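Local structure of putative polyphosphate kinase 2 family protein (Arthrobacter aurescens, 3RHF) at residues R140-D145 against N168-R173; E233-S236 against P241-V244. The protein probably acts as a polyphosphate kinase of the PPK2 family, moving phosphate between polyphosphate and nucleotides on a P-loop-type α/β/α fold. One frame throughout, in Å; residues are numbered along the deposited sequence.

Contact 1. Residues R140-D145 against N168-R173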
ATOM      1  N   ARG A 140       5.055  -5.915  13.367  1.00 29.07           N
ATOM      2  CA  ARG A 140       4.994  -6.054  14.820  1.00 29.34           C
ATOM      3  C   ARG A 140       3.536  -6.158  15.255  1.00 27.99           C
ATOM      4  O   ARG A 140       2.646  -5.860  14.472  1.00 28.32           O
ATOM      5  CB  ARG A 140       5.715  -4.926  15.547  1.00 30.91           C
ATOM      6  CG  ARG A 140       7.162  -4.800  15.193  1.00 33.52           C
ATOM      7  CD  ARG A 140       7.711  -3.579  15.887  1.00 38.78           C
ATOM      8  NE  ARG A 140       9.129  -3.397  15.654  1.00 43.45           N
ATOM      9  CZ  ARG A 140       9.668  -2.744  14.626  1.00 47.46           C
ATOM     10  NH1 ARG A 140      10.994  -2.667  14.554  1.00 49.51           N
ATOM     11  NH2 ARG A 140       8.916  -2.177  13.672  1.00 47.42           N
ATOM     12  N   SER A 141       3.315  -6.622  16.475  1.00 26.47           N
ATOM     13  CA  SER A 141       1.998  -7.026  16.906  1.00 25.93           C
ATOM     14  C   SER A 141       1.802  -7.029  18.433  1.00 25.36           C
ATOM     15  O   SER A 141       2.527  -6.354  19.192  1.00 25.24           O
ATOM     16  CB  SER A 141       1.738  -8.417  16.384  1.00 25.04           C
ATOM     17  OG  SER A 141       2.389  -9.341  17.218  1.00 25.72           O
ATOM     18  N   GLN A 142       0.781  -7.762  18.862  1.00 25.19           N
ATOM     19  CA  GLN A 142       0.488  -7.942  20.280  1.00 26.27           C
ATOM     20  C   GLN A 142       1.614  -8.694  21.028  1.00 27.47           C
ATOM     21  O   GLN A 142       1.765  -8.544  22.244  1.00 29.32           O
ATOM     22  CB  GLN A 142      -0.838  -8.666  20.471  1.00 25.70           C
ATOM     23  CG  GLN A 142      -0.912 -10.105  19.922  1.00 25.57           C
ATOM     24  CD  GLN A 142      -1.341 -10.164  18.485  1.00 26.03           C
ATOM     25  OE1 GLN A 142      -1.264  -9.148  17.767  1.00 24.49           O
ATOM     26  NE2 GLN A 142      -1.798 -11.364  18.032  1.00 24.35           N
ATOM     27  N   TYR A 143       2.408  -9.455  20.285  1.00 27.17           N
ATOM     28  CA  TYR A 143       3.510 -10.194  20.827  1.00 27.47           C
ATOM     29  C   TYR A 143       4.629  -9.321  21.371  1.00 28.93           C
ATOM     30  O   TYR A 143       5.359  -9.761  22.272  1.00 29.11           O
ATOM     31  CB  TYR A 143       4.029 -11.198  19.791  1.00 26.85           C
ATOM     32  CG  TYR A 143       3.018 -12.327  19.630  1.00 24.31           C
ATOM     33  CD1 TYR A 143       3.014 -13.400  20.484  1.00 22.61           C
ATOM     34  CD2 TYR A 143       2.037 -12.276  18.652  1.00 22.19           C
ATOM     35  CE1 TYR A 143       2.059 -14.445  20.347  1.00 23.25           C
ATOM     36  CE2 TYR A 143       1.087 -13.290  18.505  1.00 23.08           C
ATOM     37  CZ  TYR A 143       1.092 -14.365  19.370  1.00 22.59           C
ATOM     38  OH  TYR A 143       0.156 -15.364  19.206  1.00 20.14           O
ATOM     39  N   GLU A 144       4.758  -8.095  20.878  1.00 29.83           N
ATOM     40  CA  GLU A 144       5.786  -7.213  21.403  1.00 32.03           C
ATOM     41  C   GLU A 144       5.687  -7.170  22.916  1.00 33.45           C
ATOM     42  O   GLU A 144       6.735  -7.088  23.618  1.00 32.90           O
ATOM     43  CB  GLU A 144       5.692  -5.793  20.859  1.00 33.05           C
ATOM     44  CG  GLU A 144       6.052  -5.679  19.385  1.00 35.25           C
ATOM     45  CD  GLU A 144       7.533  -5.873  19.110  1.00 38.98           C
ATOM     46  OE1 GLU A 144       8.313  -4.970  19.424  1.00 44.27           O
ATOM     47  OE2 GLU A 144       7.935  -6.908  18.561  1.00 41.40           O
ATOM     48  N   ASP A 145       4.440  -7.273  23.419  1.00 34.05           N
ATOM     49  CA  ASP A 145       4.200  -7.148  24.847  1.00 34.94           C
ATOM     50  C   ASP A 145       4.545  -8.397  25.636  1.00 35.03           C
ATOM     51  O   ASP A 145       4.450  -8.365  26.835  1.00 36.23           O
ATOM     52  CB  ASP A 145       2.778  -6.704  25.107  1.00 35.28           C
ATOM     53  CG  ASP A 145       2.527  -5.310  24.593  1.00 38.27           C
ATOM     54  OD1 ASP A 145       3.057  -4.355  25.209  1.00 42.26           O
ATOM     55  OD2 ASP A 145       1.813  -5.162  23.576  1.00 40.57           O
ATOM     56  N   ASN A 168      -4.102 -15.702  23.218  1.00 28.37           N
ATOM     57  CA  ASN A 168      -4.798 -16.856  22.710  1.00 28.71           C
ATOM     58  C   ASN A 168      -6.312 -16.683  22.650  1.00 29.59           C
ATOM     59  O   ASN A 168      -6.948 -17.145  21.693  1.00 30.15           O
ATOM     60  CB  ASN A 168      -4.434 -18.072  23.536  1.00 29.27           C
ATOM     61  CG  ASN A 168      -3.018 -18.578  23.243  1.00 31.19           C
ATOM     62  OD1 ASN A 168      -2.440 -18.334  22.159  1.00 34.71           O
ATOM     63  ND2 ASN A 168      -2.460 -19.294  24.189  1.00 28.36           N
ATOM     64  N   ASP A 169      -6.874 -16.003  23.647  1.00 30.40           N
ATOM     65  CA  ASP A 169      -8.309 -15.728  23.713  1.00 31.56           C
ATOM     66  C   ASP A 169      -8.708 -14.755  22.637  1.00 29.31           C
ATOM     67  O   ASP A 169      -9.693 -14.983  21.938  1.00 28.82           O
ATOM     68  CB  ASP A 169      -8.709 -15.143  25.058  1.00 32.97           C
ATOM     69  CG  ASP A 169     -10.208 -14.749  25.106  1.00 40.65           C
ATOM     70  OD1 ASP A 169     -11.088 -15.657  25.227  1.00 50.74           O
ATOM     71  OD2 ASP A 169     -10.536 -13.526  25.023  1.00 46.77           O
ATOM     72  N   PHE A 170      -7.910 -13.705  22.492  1.00 27.72           N
ATOM     73  CA  PHE A 170      -7.994 -12.768  21.380  1.00 26.69           C
ATOM     74  C   PHE A 170      -7.917 -13.413  20.024  1.00 26.69           C
ATOM     75  O   PHE A 170      -8.834 -13.263  19.176  1.00 27.82           O
ATOM     76  CB  PHE A 170      -6.863 -11.822  21.505  1.00 26.64           C
ATOM     77  CG  PHE A 170      -6.751 -10.846  20.433  1.00 27.02           C
ATOM     78  CD1 PHE A 170      -7.783  -9.965  20.162  1.00 31.40           C
ATOM     79  CD2 PHE A 170      -5.584 -10.716  19.749  1.00 29.36           C
ATOM     80  CE1 PHE A 170      -7.652  -8.995  19.178  1.00 31.54           C
ATOM     81  CE2 PHE A 170      -5.441  -9.729  18.782  1.00 31.51           C
ATOM     82  CZ  PHE A 170      -6.483  -8.880  18.493  1.00 31.81           C
ATOM     83  N   GLU A 171      -6.861 -14.157  19.768  1.00 26.14           N
ATOM     84  CA  GLU A 171      -6.786 -14.816  18.451  1.00 25.62           C
ATOM     85  C   GLU A 171      -7.990 -15.758  18.230  1.00 26.69           C
ATOM     86  O   GLU A 171      -8.490 -15.921  17.138  1.00 26.03           O
ATOM     87  CB  GLU A 171      -5.455 -15.536  18.320  1.00 24.56           C
ATOM     88  CG  GLU A 171      -4.347 -14.509  18.208  1.00 24.26           C
ATOM     89  CD  GLU A 171      -2.926 -15.091  18.224  1.00 26.50           C
ATOM     90  OE1 GLU A 171      -2.780 -16.353  18.272  1.00 20.18           O
ATOM     91  OE2 GLU A 171      -1.974 -14.240  18.168  1.00 26.31           O
ATOM     92  N   SER A 172      -8.450 -16.381  19.299  1.00 28.47           N
ATOM     93  CA  SER A 172      -9.590 -17.256  19.213  1.00 30.43           C
ATOM     94  C   SER A 172     -10.883 -16.461  18.882  1.00 30.14           C
ATOM     95  O   SER A 172     -11.736 -16.922  18.134  1.00 30.63           O
ATOM     96  CB  SER A 172      -9.714 -18.055  20.518  1.00 31.64           C
ATOM     97  OG  SER A 172     -10.971 -18.678  20.567  1.00 36.15           O
ATOM     98  N   ARG A 173     -11.008 -15.250  19.400  1.00 30.15           N
ATOM     99  CA  ARG A 173     -12.181 -14.448  19.090  1.00 29.65           C
ATOM    100  C   ARG A 173     -12.132 -14.060  17.620  1.00 28.63           C
ATOM    101  O   ARG A 173     -13.148 -14.139  16.907  1.00 27.59           O
ATOM    102  CB  ARG A 173     -12.275 -13.231  20.009  1.00 29.54           C
ATOM    103  CG  ARG A 173     -13.064 -13.500  21.315  1.00 33.71           C
ATOM    104  CD  ARG A 173     -12.461 -12.858  22.619  1.00 35.69           C
ATOM    105  NE  ARG A 173     -12.056 -11.486  22.358  1.00 35.32           N
ATOM    106  CZ  ARG A 173     -10.998 -10.876  22.862  1.00 37.60           C
ATOM    107  NH1 ARG A 173     -10.209 -11.478  23.717  1.00 36.77           N
ATOM    108  NH2 ARG A 173     -10.745  -9.619  22.502  1.00 41.43           N
TER

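Contact 2. Residues E233-S236 against P241-V244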
ATOM      1  N   GLU A 233       5.852 -21.687  22.582  1.00 44.27           N
ATOM      2  CA  GLU A 233       5.296 -22.800  23.365  1.00 46.11           C
ATOM      3  C   GLU A 233       3.948 -22.392  23.901  1.00 45.17           C
ATOM      4  O   GLU A 233       3.092 -23.216  24.081  1.00 45.27           O
ATOM      5  CB  GLU A 233       6.198 -23.198  24.559  1.00 47.79           C
ATOM      6  CG  GLU A 233       7.504 -23.973  24.158  1.00 53.55           C
ATOM      7  CD  GLU A 233       8.512 -24.165  25.337  1.00 59.63           C
ATOM      8  OE1 GLU A 233       8.008 -24.151  26.501  1.00 63.83           O
ATOM      9  OE2 GLU A 233       9.762 -24.323  25.086  1.00 57.90           O
ATOM     10  N   LYS A 234       3.775 -21.112  24.195  1.00 44.57           N
ATOM     11  CA  LYS A 234       2.563 -20.647  24.865  1.00 44.45           C
ATOM     12  C   LYS A 234       1.425 -20.345  23.891  1.00 43.30           C
ATOM     13  O   LYS A 234       0.279 -20.556  24.259  1.00 43.26           O
ATOM     14  CB  LYS A 234       2.867 -19.405  25.717  1.00 44.74           C
ATOM     15  CG  LYS A 234       3.942 -19.629  26.836  1.00 46.77           C
ATOM     16  CD  LYS A 234       3.317 -20.072  28.178  1.00 49.12           C
ATOM     17  CE  LYS A 234       4.329 -20.657  29.163  1.00 49.39           C
ATOM     18  NZ  LYS A 234       3.669 -21.753  29.934  1.00 51.07           N
ATOM     19  N   THR A 235       1.741 -19.882  22.663  1.00 41.68           N
ATOM     20  CA  THR A 235       0.754 -19.242  21.770  1.00 40.20           C
ATOM     21  C   THR A 235       0.627 -19.804  20.351  1.00 39.35           C
ATOM     22  O   THR A 235      -0.166 -19.272  19.549  1.00 38.67           O
ATOM     23  CB  THR A 235       1.003 -17.721  21.647  1.00 40.04           C
ATOM     24  OG1 THR A 235       2.261 -17.464  20.990  1.00 39.24           O
ATOM     25  CG2 THR A 235       0.995 -17.072  23.010  1.00 39.89           C
ATOM     26  N   SER A 236       1.372 -20.872  20.043  1.00 38.19           N
ATOM     27  CA  SER A 236       1.184 -21.584  18.800  1.00 36.68           C
ATOM     28  C   SER A 236       0.069 -22.639  18.937  1.00 36.59           C
ATOM     29  O   SER A 236       0.281 -23.730  19.451  1.00 36.21           O
ATOM     30  CB  SER A 236       2.478 -22.235  18.353  1.00 37.28           C
ATOM     31  OG  SER A 236       2.293 -23.022  17.178  1.00 36.07           O
ATOM     32  N   PRO A 241      -1.445 -21.158  14.365  1.00 28.65           N
ATOM     33  CA  PRO A 241      -0.122 -21.685  14.502  1.00 28.68           C
ATOM     34  C   PRO A 241       0.882 -20.598  14.302  1.00 28.25           C
ATOM     35  O   PRO A 241       0.612 -19.680  13.517  1.00 28.58           O
ATOM     36  CB  PRO A 241      -0.015 -22.678  13.348  1.00 28.93           C
ATOM     37  CG  PRO A 241      -1.394 -22.921  12.885  1.00 28.93           C
ATOM     38  CD  PRO A 241      -2.107 -21.661  13.155  1.00 29.11           C
ATOM     39  N   TRP A 242       2.035 -20.715  14.972  1.00 27.67           N
ATOM     40  CA  TRP A 242       3.207 -19.912  14.613  1.00 27.27           C
ATOM     41  C   TRP A 242       3.979 -20.553  13.461  1.00 26.54           C
ATOM     42  O   TRP A 242       3.946 -21.744  13.296  1.00 26.84           O
ATOM     43  CB  TRP A 242       4.145 -19.771  15.788  1.00 27.95           C
ATOM     44  CG  TRP A 242       3.866 -18.611  16.595  1.00 27.03           C
ATOM     45  CD1 TRP A 242       3.271 -18.583  17.839  1.00 26.51           C
ATOM     46  CD2 TRP A 242       4.192 -17.305  16.270  1.00 24.62           C
ATOM     47  NE1 TRP A 242       3.200 -17.311  18.281  1.00 27.12           N
ATOM     48  CE2 TRP A 242       3.746 -16.489  17.333  1.00 27.01           C
ATOM     49  CE3 TRP A 242       4.808 -16.721  15.181  1.00 27.27           C
ATOM     50  CZ2 TRP A 242       3.903 -15.107  17.333  1.00 27.77           C
ATOM     51  CZ3 TRP A 242       4.956 -15.325  15.163  1.00 27.39           C
ATOM     52  CH2 TRP A 242       4.505 -14.540  16.230  1.00 27.34           C
ATOM     53  N   HIS A 243       4.634 -19.756  12.649  1.00 25.25           N
ATOM     54  CA  HIS A 243       5.532 -20.286  11.675  1.00 25.57           C
ATOM     55  C   HIS A 243       6.827 -19.534  11.823  1.00 25.54           C
ATOM     56  O   HIS A 243       6.823 -18.327  11.953  1.00 25.15           O
ATOM     57  CB  HIS A 243       5.005 -20.096  10.265  1.00 24.98           C
ATOM     58  CG  HIS A 243       3.647 -20.669  10.045  1.00 24.78           C
ATOM     59  ND1 HIS A 243       2.501 -19.970  10.327  1.00 22.43           N
ATOM     60  CD2 HIS A 243       3.253 -21.874   9.566  1.00 23.50           C
ATOM     61  CE1 HIS A 243       1.459 -20.729  10.046  1.00 24.40           C
ATOM     62  NE2 HIS A 243       1.889 -21.883   9.567  1.00 21.52           N
ATOM     63  N   VAL A 244       7.926 -20.258  11.796  1.00 26.51           N
ATOM     64  CA  VAL A 244       9.247 -19.673  11.887  1.00 26.65           C
ATOM     65  C   VAL A 244       9.934 -19.977  10.556  1.00 26.80           C
ATOM     66  O   VAL A 244      10.106 -21.140  10.195  1.00 26.00           O
ATOM     67  CB  VAL A 244      10.051 -20.287  13.045  1.00 27.91           C
ATOM     68  CG1 VAL A 244      11.540 -19.903  12.894  1.00 30.36           C
ATOM     69  CG2 VAL A 244       9.467 -19.872  14.428  1.00 26.15           C
TER

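Contact 1. Residues R140-D145 against N168-R173
Y143 sets its hydroxyl against the carboxylate of E171, where OH donates to OE2 over 2.6 Å. It arrives on the syn side, 23° out of the carboxylate plane. The same oxygen takes a second, weak bond, 2.9 Å long, from NE2 of Q142, bent at the hydrogen, with amide and carboxylate turned steeply against each other. Q142 can present its amide here because its chain turns sharply at chi2 (-88°), and NE2 also lies at the rim of the F170 ring, 4.1 Å from CE2. Beyond CG the E171 chain runs straight out from helix 157-176, a flanking helix of the α/β/α sandwich, to the loop at the C-terminal end of strand 135-139, an inner strand of the parallel sheet. Within this loop Y143 N donates to S141 OG over 3.1 Å, an ST turn. The other carboxylate oxygen, OE1, forms a salt bridge with K183, which also bonds to the Y143 hydroxyl. Replacing E171 by alanine is likely to remove a countercharge of K183 and leave the Y143 hydroxyl without this acceptor. With a lysine and two neutral donors converging on it in a buried setting, the carboxylate is likely to stay ionised.

Contact 2. Residues E233-S236 against P241-V244
The backbone closes up where helix 221-235 ends, S236 leaving helical geometry and bringing its CA to within 4.5 Å of the CA of P241, on the way into strand 242-246. This is the return from helix to strand in a parallel α/β/α sandwich, of the kind found in P-loop kinases, and here it leads into an outermost strand of this chain's five-stranded sheet. Two side-chain hydroxyls at the end of the helix receive the two N-H groups of W242, one from its ring and one from its backbone. The T235 hydroxyl runs alongside the indole, and NE1 of W242 donates to T235 OG1 over 2.9 Å. The hydroxyl sits at the edge of the indole, only 8° from the ring plane. T235 holds OG1 between its own backbone N and carbonyl carbon, and from there the oxygen also bonds back to the carbonyl of A231, one turn earlier in the helix. The backbone N of S236 reaches the same ring edge, 3.7 Å from CD1 of W242, while S236 CB packs 3.8 Å from that carbon. Other parts of the chain complete the setting of the indole: K183 makes a cation-pi contact with it, and the F232 ring meets it at an angle. With OG anti to its backbone N (chi1 176°), S236 brings the hydroxyl to the backbone N of W242; it also bonds to the carbonyl of V22. On the strand side, the backbone N of W242 points almost straight at this hydroxyl, giving a bond to S236 OG 3.2 Å long with an angle of 171° at the hydrogen.

Contact 1 is buried throughout, whereas contact 2 is only partly so, with S236 and P241 nearer the surface. They hold different elements: contact 1 ties the loop after strand 135-139 to helix 157-176, and contact 2 joins helix 221-235 to strand 242-246. Their chemistry follows, a shared carboxylate in the first and neutral hydroxyls receiving N-H groups in the second. The two meet directly, Y143 and W242 packing edge-to-face, with Y143 CZ 3.5 Å from W242 CZ2, and N168 ND2 probably bonding to the carbonyl O of K234 at 3.0 Å. K183 belongs to both settings, its NZ also bonding to the carbonyl O of T235.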